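Local atomic coordinates of phosphatidylethanolamine-binding protein (Plasmodium vivax, PDB entry 2GZQ), a protein that probably binds phosphatidylethanolamine or related ligands and carries a left-handed helix that may form part of a functional motif. Residues W102-I107 / C120-P125; Y79-I84 / F142-V147; G157-R162 / K171-Q176. One frame throughout, in Å; residues are numbered along the deposited sequence.

Interaction 1 (W102-I107 / C120-P125)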
loop_
_atom_site.group_PDB
_atom_site.type_symbol
_atom_site.label_atom_id
_atom_site.label_comp_id
_atom_site.label_asym_id
_atom_site.label_seq_id
_atom_site.Cartn_x
_atom_site.Cartn_y
_atom_site.Cartn_z
ATOM N N TRP A 102 -1.077 -6.188 2.461
ATOM C CA TRP A 102 -1.766 -6.550 1.222
ATOM C C TRP A 102 -0.852 -6.243 0.066
ATOM O O TRP A 102 -0.219 -5.186 0.047
ATOM C CB TRP A 102 -3.077 -5.752 1.128
ATOM C CG TRP A 102 -3.957 -6.066 -0.042
ATOM C CD1 TRP A 102 -4.114 -7.266 -0.681
ATOM C CD2 TRP A 102 -4.821 -5.141 -0.692
ATOM N NE1 TRP A 102 -5.039 -7.133 -1.694
ATOM C CE2 TRP A 102 -5.481 -5.835 -1.723
ATOM C CE3 TRP A 102 -5.103 -3.783 -0.496
ATOM C CZ2 TRP A 102 -6.378 -5.217 -2.581
ATOM C CZ3 TRP A 102 -6.021 -3.172 -1.336
ATOM C CH2 TRP A 102 -6.654 -3.889 -2.365
ATOM N N ALA A 103 -0.775 -7.161 -0.893
ATOM C CA ALA A 103 -0.079 -6.923 -2.156
ATOM C C ALA A 103 -0.825 -7.581 -3.282
ATOM O O ALA A 103 -1.014 -8.801 -3.288
ATOM C CB ALA A 103 1.347 -7.461 -2.126
ATOM N N VAL A 104 -1.239 -6.791 -4.265
ATOM C CA VAL A 104 -1.974 -7.298 -5.412
ATOM C C VAL A 104 -1.360 -6.667 -6.652
ATOM O O VAL A 104 -1.083 -5.479 -6.693
ATOM C CB VAL A 104 -3.495 -7.052 -5.275
ATOM C CG1 VAL A 104 -3.824 -5.577 -5.105
ATOM C CG2 VAL A 104 -4.251 -7.650 -6.429
ATOM N N SER A 105 -1.151 -7.499 -7.668
ATOM C CA SER A 105 -0.451 -7.109 -8.873
ATOM C C SER A 105 -1.238 -7.488 -10.112
ATOM O O SER A 105 -1.910 -8.518 -10.128
ATOM C CB SER A 105 0.901 -7.809 -8.837
ATOM O OG SER A 105 1.722 -7.489 -9.948
ATOM N N GLY A 106 -1.217 -6.678 -11.149
ATOM C CA GLY A 106 -1.900 -7.026 -12.391
ATOM C C GLY A 106 -3.088 -6.171 -12.759
ATOM O O GLY A 106 -3.761 -6.449 -13.764
ATOM N N ILE A 107 -3.356 -5.147 -11.961
ATOM C CA ILE A 107 -4.547 -4.290 -12.135
ATOM C C ILE A 107 -4.461 -3.534 -13.462
ATOM O O ILE A 107 -3.464 -2.912 -13.779
ATOM C CB ILE A 107 -4.681 -3.249 -10.980
ATOM C CG1 ILE A 107 -4.728 -3.935 -9.596
ATOM C CG2 ILE A 107 -5.864 -2.353 -11.193
ATOM C CD1 ILE A 107 -4.215 -3.097 -8.442
ATOM N N CYS A 120 -5.796 -9.959 -11.786
ATOM C CA CYS A 120 -4.983 -9.706 -10.613
ATOM C C CYS A 120 -4.394 -10.968 -10.006
ATOM O O CYS A 120 -5.028 -12.011 -9.944
ATOM C CB CYS A 120 -5.804 -8.953 -9.585
ATOM S SG CYS A 120 -6.246 -7.290 -10.127
ATOM N N ILE A 121 -3.170 -10.856 -9.544
ATOM C CA ILE A 121 -2.504 -11.881 -8.765
ATOM C C ILE A 121 -2.399 -11.326 -7.361
ATOM O O ILE A 121 -1.773 -10.272 -7.140
ATOM C CB ILE A 121 -1.111 -12.172 -9.333
ATOM C CG1 ILE A 121 -1.187 -12.575 -10.793
ATOM C CG2 ILE A 121 -0.444 -13.264 -8.501
ATOM C CD1 ILE A 121 0.145 -12.897 -11.431
ATOM N N THR A 122 -2.961 -12.022 -6.394
ATOM C CA THR A 122 -2.840 -11.645 -5.007
ATOM C C THR A 122 -1.578 -12.255 -4.394
ATOM O O THR A 122 -1.528 -13.443 -4.080
ATOM C CB THR A 122 -4.106 -12.000 -4.218
ATOM O OG1 THR A 122 -5.199 -11.227 -4.745
ATOM C CG2 THR A 122 -3.964 -11.693 -2.756
ATOM N N LEU A 123 -0.534 -11.457 -4.316
ATOM C CA LEU A 123 0.755 -11.934 -3.845
ATOM C C LEU A 123 0.762 -12.081 -2.322
ATOM O O LEU A 123 1.364 -12.973 -1.770
ATOM C CB LEU A 123 1.851 -10.963 -4.280
ATOM C CG LEU A 123 2.064 -10.834 -5.778
ATOM C CD1 LEU A 123 3.033 -9.664 -6.062
ATOM C CD2 LEU A 123 2.581 -12.101 -6.369
ATOM N N LEU A 124 0.041 -11.193 -1.638
ATOM C CA LEU A 124 -0.197 -11.303 -0.197
ATOM C C LEU A 124 -1.651 -10.921 0.069
ATOM O O LEU A 124 -2.018 -9.751 -0.129
ATOM C CB LEU A 124 0.739 -10.386 0.593
ATOM C CG LEU A 124 2.217 -10.762 0.477
ATOM C CD1 LEU A 124 3.081 -9.629 1.023
ATOM C CD2 LEU A 124 2.516 -12.059 1.237
ATOM N N PRO A 125 -2.472 -11.876 0.554
ATOM C CA PRO A 125 -3.865 -11.521 0.718
ATOM C C PRO A 125 -4.046 -10.533 1.872
ATOM O O PRO A 125 -3.273 -10.519 2.836
ATOM C CB PRO A 125 -4.542 -12.857 1.020
ATOM C CG PRO A 125 -3.468 -13.716 1.605
ATOM C CD PRO A 125 -2.186 -13.258 0.984
HETATM O O HOH W 1 -6.342 -9.065 -3.455
#

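Interaction 2 (Y79-I84 / F142-V147)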
loop_
_atom_site.group_PDB
_atom_site.type_symbol
_atom_site.label_atom_id
_atom_site.label_comp_id
_atom_site.label_asym_id
_atom_site.label_seq_id
_atom_site.Cartn_x
_atom_site.Cartn_y
_atom_site.Cartn_z
ATOM N N TYR A 79 -0.907 -1.995 -12.721
ATOM C CA TYR A 79 -0.609 -1.547 -11.375
ATOM C C TYR A 79 -0.336 -2.709 -10.451
ATOM O O TYR A 79 -0.940 -3.775 -10.540
ATOM C CB TYR A 79 -1.758 -0.725 -10.781
ATOM C CG TYR A 79 -2.077 0.584 -11.494
ATOM C CD1 TYR A 79 -3.368 0.900 -11.816
ATOM C CD2 TYR A 79 -1.084 1.481 -11.830
ATOM C CE1 TYR A 79 -3.685 2.088 -12.455
ATOM C CE2 TYR A 79 -1.387 2.672 -12.481
ATOM C CZ TYR A 79 -2.691 2.973 -12.775
ATOM O OH TYR A 79 -2.931 4.167 -13.428
ATOM N N ILE A 80 0.552 -2.422 -9.521
ATOM C CA ILE A 80 0.766 -3.238 -8.328
ATOM C C ILE A 80 0.556 -2.336 -7.118
ATOM O O ILE A 80 1.058 -1.206 -7.074
ATOM C CB ILE A 80 2.168 -3.929 -8.346
ATOM C CG1 ILE A 80 2.346 -4.799 -7.112
ATOM C CG2 ILE A 80 3.281 -2.923 -8.551
ATOM C CD1 ILE A 80 3.565 -5.723 -7.191
ATOM N N LEU A 81 -0.218 -2.825 -6.157
ATOM C CA LEU A 81 -0.648 -2.040 -5.005
ATOM C C LEU A 81 -0.207 -2.752 -3.742
ATOM O O LEU A 81 -0.468 -3.944 -3.568
ATOM C CB LEU A 81 -2.172 -1.928 -5.043
ATOM C CG LEU A 81 -2.825 -1.169 -3.898
ATOM C CD1 LEU A 81 -2.342 0.243 -3.726
ATOM C CD2 LEU A 81 -4.329 -1.157 -4.072
ATOM N N PHE A 82 0.440 -2.004 -2.857
ATOM C CA PHE A 82 0.847 -2.505 -1.565
ATOM C C PHE A 82 0.144 -1.664 -0.498
ATOM O O PHE A 82 0.128 -0.423 -0.614
ATOM C CB PHE A 82 2.365 -2.339 -1.346
ATOM C CG PHE A 82 3.248 -3.105 -2.298
ATOM C CD1 PHE A 82 2.958 -4.383 -2.711
ATOM C CD2 PHE A 82 4.422 -2.541 -2.780
ATOM C CE1 PHE A 82 3.815 -5.057 -3.562
ATOM C CE2 PHE A 82 5.255 -3.223 -3.594
ATOM C CZ PHE A 82 4.960 -4.460 -4.010
HETATM N N MSE A 83 -0.370 -2.291 0.551
HETATM C CA MSE A 83 -0.753 -1.582 1.725
HETATM C C MSE A 83 0.172 -1.972 2.871
HETATM O O MSE A 83 0.409 -3.168 3.107
HETATM C CB MSE A 83 -2.164 -1.978 2.020
HETATM C CG MSE A 83 -2.716 -1.364 3.222
HETATM SE SE MSE A 83 -4.228 -2.407 3.620
HETATM C CE MSE A 83 -4.711 -1.599 5.313
ATOM N N ILE A 84 0.714 -0.960 3.548
ATOM C CA ILE A 84 1.729 -1.145 4.571
ATOM C C ILE A 84 1.427 -0.344 5.825
ATOM O O ILE A 84 0.733 0.668 5.792
ATOM C CB ILE A 84 3.146 -0.800 4.093
ATOM C CG1 ILE A 84 3.214 0.648 3.659
ATOM C CG2 ILE A 84 3.582 -1.726 2.987
ATOM C CD1 ILE A 84 4.596 1.203 3.633
ATOM N N PHE A 142 -0.910 3.270 1.265
ATOM C CA PHE A 142 -1.183 2.543 0.038
ATOM C C PHE A 142 -0.270 3.093 -1.041
ATOM O O PHE A 142 -0.341 4.267 -1.358
ATOM C CB PHE A 142 -2.643 2.732 -0.373
ATOM C CG PHE A 142 -3.645 2.137 0.584
ATOM C CD1 PHE A 142 -3.965 2.784 1.745
ATOM C CD2 PHE A 142 -4.269 0.944 0.300
ATOM C CE1 PHE A 142 -4.915 2.263 2.608
ATOM C CE2 PHE A 142 -5.221 0.409 1.174
ATOM C CZ PHE A 142 -5.505 1.072 2.319
ATOM N N ILE A 143 0.573 2.246 -1.625
ATOM C CA ILE A 143 1.533 2.654 -2.635
ATOM C C ILE A 143 1.189 1.950 -3.953
ATOM O O ILE A 143 1.087 0.717 -4.009
ATOM C CB ILE A 143 2.960 2.259 -2.237
ATOM C CG1 ILE A 143 3.348 2.831 -0.867
ATOM C CG2 ILE A 143 3.943 2.697 -3.315
ATOM C CD1 ILE A 143 4.541 2.177 -0.233
ATOM N N LEU A 144 1.012 2.744 -4.988
ATOM C CA LEU A 144 0.646 2.279 -6.306
ATOM C C LEU A 144 1.798 2.454 -7.267
ATOM O O LEU A 144 2.355 3.568 -7.356
ATOM C CB LEU A 144 -0.548 3.095 -6.828
ATOM C CG LEU A 144 -1.231 2.579 -8.072
ATOM C CD1 LEU A 144 -1.997 1.297 -7.780
ATOM C CD2 LEU A 144 -2.143 3.672 -8.684
ATOM N N SER A 145 2.190 1.367 -7.945
ATOM C CA SER A 145 3.333 1.380 -8.846
ATOM C C SER A 145 2.957 0.699 -10.154
ATOM O O SER A 145 1.977 -0.028 -10.237
ATOM C CB SER A 145 4.531 0.653 -8.213
ATOM O OG SER A 145 4.880 1.215 -6.981
ATOM N N LEU A 146 3.756 0.927 -11.181
ATOM C CA LEU A 146 3.653 0.241 -12.464
ATOM C C LEU A 146 4.655 -0.897 -12.547
ATOM O O LEU A 146 5.831 -0.745 -12.194
ATOM C CB LEU A 146 3.992 1.206 -13.609
ATOM C CG LEU A 146 2.919 2.276 -13.858
ATOM C CD1 LEU A 146 3.461 3.168 -14.974
ATOM C CD2 LEU A 146 1.574 1.701 -14.210
ATOM N N VAL A 147 4.177 -2.016 -13.047
ATOM C CA VAL A 147 4.967 -3.183 -13.360
ATOM C C VAL A 147 4.628 -3.632 -14.776
ATOM O O VAL A 147 3.486 -3.534 -15.216
ATOM C CB VAL A 147 4.727 -4.315 -12.301
ATOM C CG1 VAL A 147 3.286 -4.756 -12.259
ATOM C CG2 VAL A 147 5.611 -5.511 -12.543
HETATM O O HOH W 2 3.368 -0.477 -5.337
#

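Interaction 3 (G157-R162 / K171-Q176)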
loop_
_atom_site.group_PDB
_atom_site.type_symbol
_atom_site.label_atom_id
_atom_site.label_comp_id
_atom_site.label_asym_id
_atom_site.label_seq_id
_atom_site.Cartn_x
_atom_site.Cartn_y
_atom_site.Cartn_z
ATOM N N GLY A 157 11.433 -10.857 -4.215
ATOM C CA GLY A 157 11.130 -10.501 -2.838
ATOM C C GLY A 157 9.715 -10.826 -2.397
ATOM O O GLY A 157 9.434 -10.932 -1.190
ATOM N N VAL A 158 8.808 -10.995 -3.358
ATOM C CA VAL A 158 7.417 -11.245 -3.063
ATOM C C VAL A 158 6.903 -12.355 -3.982
ATOM O O VAL A 158 6.235 -12.101 -5.001
ATOM C CB VAL A 158 6.545 -9.983 -3.213
ATOM C CG1 VAL A 158 5.197 -10.236 -2.574
ATOM C CG2 VAL A 158 7.190 -8.769 -2.576
ATOM N N PRO A 159 7.217 -13.597 -3.617
ATOM C CA PRO A 159 6.865 -14.659 -4.545
ATOM C C PRO A 159 5.388 -14.942 -4.604
ATOM O O PRO A 159 4.617 -14.463 -3.778
ATOM C CB PRO A 159 7.620 -15.873 -4.000
ATOM C CG PRO A 159 8.674 -15.306 -3.120
ATOM C CD PRO A 159 7.986 -14.119 -2.484
ATOM N N LEU A 160 5.000 -15.676 -5.619
ATOM C CA LEU A 160 3.620 -16.134 -5.676
ATOM C C LEU A 160 3.217 -16.780 -4.376
ATOM O O LEU A 160 3.969 -17.506 -3.731
ATOM C CB LEU A 160 3.398 -17.096 -6.817
ATOM C CG LEU A 160 3.704 -16.567 -8.217
ATOM C CD1 LEU A 160 3.694 -17.683 -9.203
ATOM C CD2 LEU A 160 2.725 -15.492 -8.601
ATOM N N TYR A 161 2.003 -16.491 -3.954
ATOM C CA TYR A 161 1.530 -16.838 -2.609
ATOM C C TYR A 161 1.274 -18.350 -2.461
ATOM O O TYR A 161 0.622 -18.999 -3.307
ATOM C CB TYR A 161 0.255 -16.087 -2.286
ATOM C CG TYR A 161 -0.241 -16.250 -0.876
ATOM C CD1 TYR A 161 -1.413 -16.903 -0.602
ATOM C CD2 TYR A 161 0.431 -15.662 0.186
ATOM C CE1 TYR A 161 -1.906 -16.988 0.682
ATOM C CE2 TYR A 161 -0.028 -15.769 1.473
ATOM C CZ TYR A 161 -1.209 -16.426 1.723
ATOM O OH TYR A 161 -1.737 -16.532 2.997
ATOM N N ARG A 162 1.749 -18.898 -1.357
ATOM C CA ARG A 162 1.602 -20.305 -0.985
ATOM C C ARG A 162 1.137 -20.435 0.457
ATOM O O ARG A 162 1.154 -21.524 1.031
ATOM C CB ARG A 162 2.936 -21.035 -1.125
ATOM C CG ARG A 162 3.465 -21.084 -2.518
ATOM C CD ARG A 162 4.736 -21.900 -2.558
ATOM N NE ARG A 162 5.852 -21.148 -2.005
ATOM C CZ ARG A 162 6.973 -21.687 -1.526
ATOM N NH1 ARG A 162 7.115 -22.991 -1.554
ATOM N NH2 ARG A 162 7.948 -20.923 -1.081
ATOM N N LYS A 171 8.742 -6.460 8.260
ATOM C CA LYS A 171 9.892 -6.048 7.424
ATOM C C LYS A 171 9.710 -6.510 5.972
ATOM O O LYS A 171 10.646 -6.962 5.296
ATOM C CB LYS A 171 11.226 -6.538 8.004
ATOM C CG LYS A 171 11.608 -5.928 9.320
ATOM C CD LYS A 171 12.926 -6.528 9.847
ATOM C CE LYS A 171 13.244 -6.125 11.247
ATOM N NZ LYS A 171 14.495 -6.828 11.671
ATOM N N PHE A 172 8.484 -6.381 5.485
ATOM C CA PHE A 172 8.117 -6.593 4.101
ATOM C C PHE A 172 8.714 -7.887 3.544
ATOM O O PHE A 172 9.509 -7.895 2.611
ATOM C CB PHE A 172 8.416 -5.369 3.231
ATOM C CG PHE A 172 7.492 -5.227 2.058
ATOM C CD1 PHE A 172 7.564 -6.085 0.977
ATOM C CD2 PHE A 172 6.486 -4.279 2.063
ATOM C CE1 PHE A 172 6.691 -5.957 -0.095
ATOM C CE2 PHE A 172 5.592 -4.169 0.993
ATOM C CZ PHE A 172 5.701 -5.000 -0.085
ATOM N N ASN A 173 8.330 -8.990 4.156
ATOM C CA ASN A 173 8.801 -10.307 3.732
ATOM C C ASN A 173 10.295 -10.398 3.693
ATOM O O ASN A 173 10.887 -11.002 2.808
ATOM C CB ASN A 173 8.224 -10.738 2.393
ATOM C CG ASN A 173 8.403 -12.221 2.172
ATOM O OD1 ASN A 173 8.335 -12.969 3.138
ATOM N ND2 ASN A 173 8.722 -12.652 0.922
ATOM N N ASN A 174 10.926 -9.811 4.695
ATOM C CA ASN A 174 12.385 -9.776 4.823
ATOM C C ASN A 174 13.054 -9.047 3.654
ATOM O O ASN A 174 14.207 -9.357 3.316
ATOM C CB ASN A 174 12.963 -11.200 4.965
ATOM C CG ASN A 174 12.664 -11.830 6.314
ATOM O OD1 ASN A 174 12.341 -13.011 6.396
ATOM N ND2 ASN A 174 12.732 -11.032 7.356
ATOM N N CYS A 175 12.349 -8.092 3.045
ATOM C CA CYS A 175 12.966 -7.165 2.093
ATOM C C CYS A 175 12.980 -5.726 2.619
ATOM O O CYS A 175 13.329 -4.780 1.879
ATOM C CB CYS A 175 12.268 -7.214 0.742
ATOM S SG CYS A 175 12.282 -8.846 -0.018
ATOM N N GLN A 176 12.613 -5.595 3.882
ATOM C CA GLN A 176 12.695 -4.375 4.681
ATOM C C GLN A 176 11.545 -3.413 4.377
ATOM O O GLN A 176 10.754 -3.137 5.266
ATOM C CB GLN A 176 14.063 -3.720 4.576
ATOM C CG GLN A 176 15.195 -4.712 4.769
ATOM C CD GLN A 176 15.023 -5.589 5.997
ATOM O OE1 GLN A 176 14.818 -5.085 7.094
ATOM N NE2 GLN A 176 15.152 -6.910 5.817
#

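Interaction 1 (W102-I107 / C120-P125)
Ala-103 faces both Leu-123 and Leu-124 across an antiparallel pair of strands, a classic beta bulge at the edge of the large sheet of the phosphatidylethanolamine-binding fold. The bulge leaves one carbonyl serving two donors. Leu-124 N lies 3.1 Å from Ala-103 O, in the carbonyl plane on a lone pair, with its N-H aimed almost straight at the oxygen (174°). Leu-123 N is 2.9 Å from the same Ala-103 O, but its N-H is bent to 127° and the bond is weak. In return Ala-103 N gives a well-directed bond to Leu-124 O at 3.0 Å. Alanine suits this place, for its small CB sits against the CB atoms of both leucines.

Beyond the bulge the regular pattern resumes. Ser-105 N donates to Ile-121 O at 2.9 Å, and Ile-121 N returns the bond to Ser-105 O at 2.7 Å. The hydroxyl of Ser-105, on the face it shares with Ala-103 and Leu-124, is hydrogen-bonded to Lys-152 O. Val-104 is bonded through its backbone to Leu-81, so its strand is held on both sides. Gly-106, with its positive phi, occupies a conformation that glycine adopts readily; with Ile-107 it forms a G1 bulge facing Tyr-79.

Trp-102 carries the polar link on the other surface of the pair. CG anti to the backbone N (chi1 -176°) sets the indole beside the carbonyl carbon, and Leu-124 O lies at the ring edge, in its plane, 3.3 Å from Trp-102 CD1. Val-104 CG1 lies over one ring face, toward the rim. The indole N-H is satisfied by a water, with Trp-102 NE1 2.9 Å from the water oxygen, which is also hydrogen-bonded to Thr-122 OG1 at 2.8 Å.

Interaction 2 (Y79-I84 / F142-V147)
Tyr-79 lays one face of its ring beneath Leu-144, whose CD2 sits over the ring centre, 4.0 Å from the centroid, in a CH-pi contact. The other methyl, Leu-144 CD1, touches the base of the side chain, 3.6 Å from Tyr-79 CB. Leu-146 runs alongside the tyrosine, pointing the same way, and its CD2 meets Tyr-79 CE2 at 3.6 Å. The phenol hydroxyl reaches beyond the pair to Glu-71 O. These residues share one surface of two neighbouring antiparallel strands in the central part of the large sheet, bonded through the Ile-80/Ser-145 and Phe-82/Ile-143 pairs.

Further along that surface, Met-83, a selenomethionine, lies side by side with Phe-142. Its CG is anti to the backbone N (chi1 179°) and packs over the ring face, toward the rim, 3.7 Å from Phe-142 CE2; SE approaches obliquely as a Met-aromatic contact. An unbranched, extended chain of the methionine type can lie along the flat ring.

On the opposite surface Ile-84 CD1 and Ile-143 CD1 touch at 4.0 Å. Here small Ser-145 leaves its CB against Ile-80 CG2, and its OG is hydrogen-bonded to a water, which donates to both Ile-80 O and Ile-143 O.

Interaction 3 (G157-R162 / K171-Q176)
Asn-173 reaches across to the backbone of Gly-157, and its amide makes the one hydrogen bond between the two segments. ND2 of Asn-173 lies 2.8 Å from Gly-157 O, with the acceptor close to the amide plane and the N-H directed at it at 161°; seen from the carbonyl, the donor is tilted out of plane. CG of Asn-173 stands anti to the backbone N (chi1 -164°), and the amide is gripped at both ends, since OD1 accepts from Thr-168 N. Packing is tight here: Cys-175 SG lies 3.5 Å from Gly-157 CA, leaving no room for a CB. Glycine suits position 157 for that reason and for its positive phi.

Beside this bond, on the buried side, Val-158 CG2 lies in the ring plane at the edge of Phe-172, 3.8 Å from its CE1, while Phe-82 and the same phenylalanine meet edge to face.

The other side is loose. Pro-159 is exposed, and beyond it the loop turns from the helix: Tyr-161 rests on Pro-125, and Arg-162 makes a cation-pi contact with Tyr-166. Asn-174 is exposed too.

Residues 171-174 all have positive phi and psi, the signature of a left-handed helix. It is weakly bonded internally, with Cys-175 N to Phe-172 O at 2.9 Å, and backbone bonds to Gly-96 and Asp-98 help to hold it. This rare element probably belongs to the functional motif suggested for this protein.

From the N terminus, strand 77-85 comes first, followed by 99-107 and then 121-124; interaction 1 closes a short loop between the latter two. Interaction 2 is completed only when strand 138-148 returns to pair with 77-85, so its long loop encloses interaction 1. Strand 77-85 is the common neighbour of 99-107 and 138-148, which makes the two contacts part of one continuous sheet. Interaction 3 follows in series, closing a small loop ahead of helix 178-184. It touches both others: Val-158 and Tyr-161 meet 120-125, while Phe-172 packs on Phe-82 and Ile-84, joining the left-handed helix to the sheet.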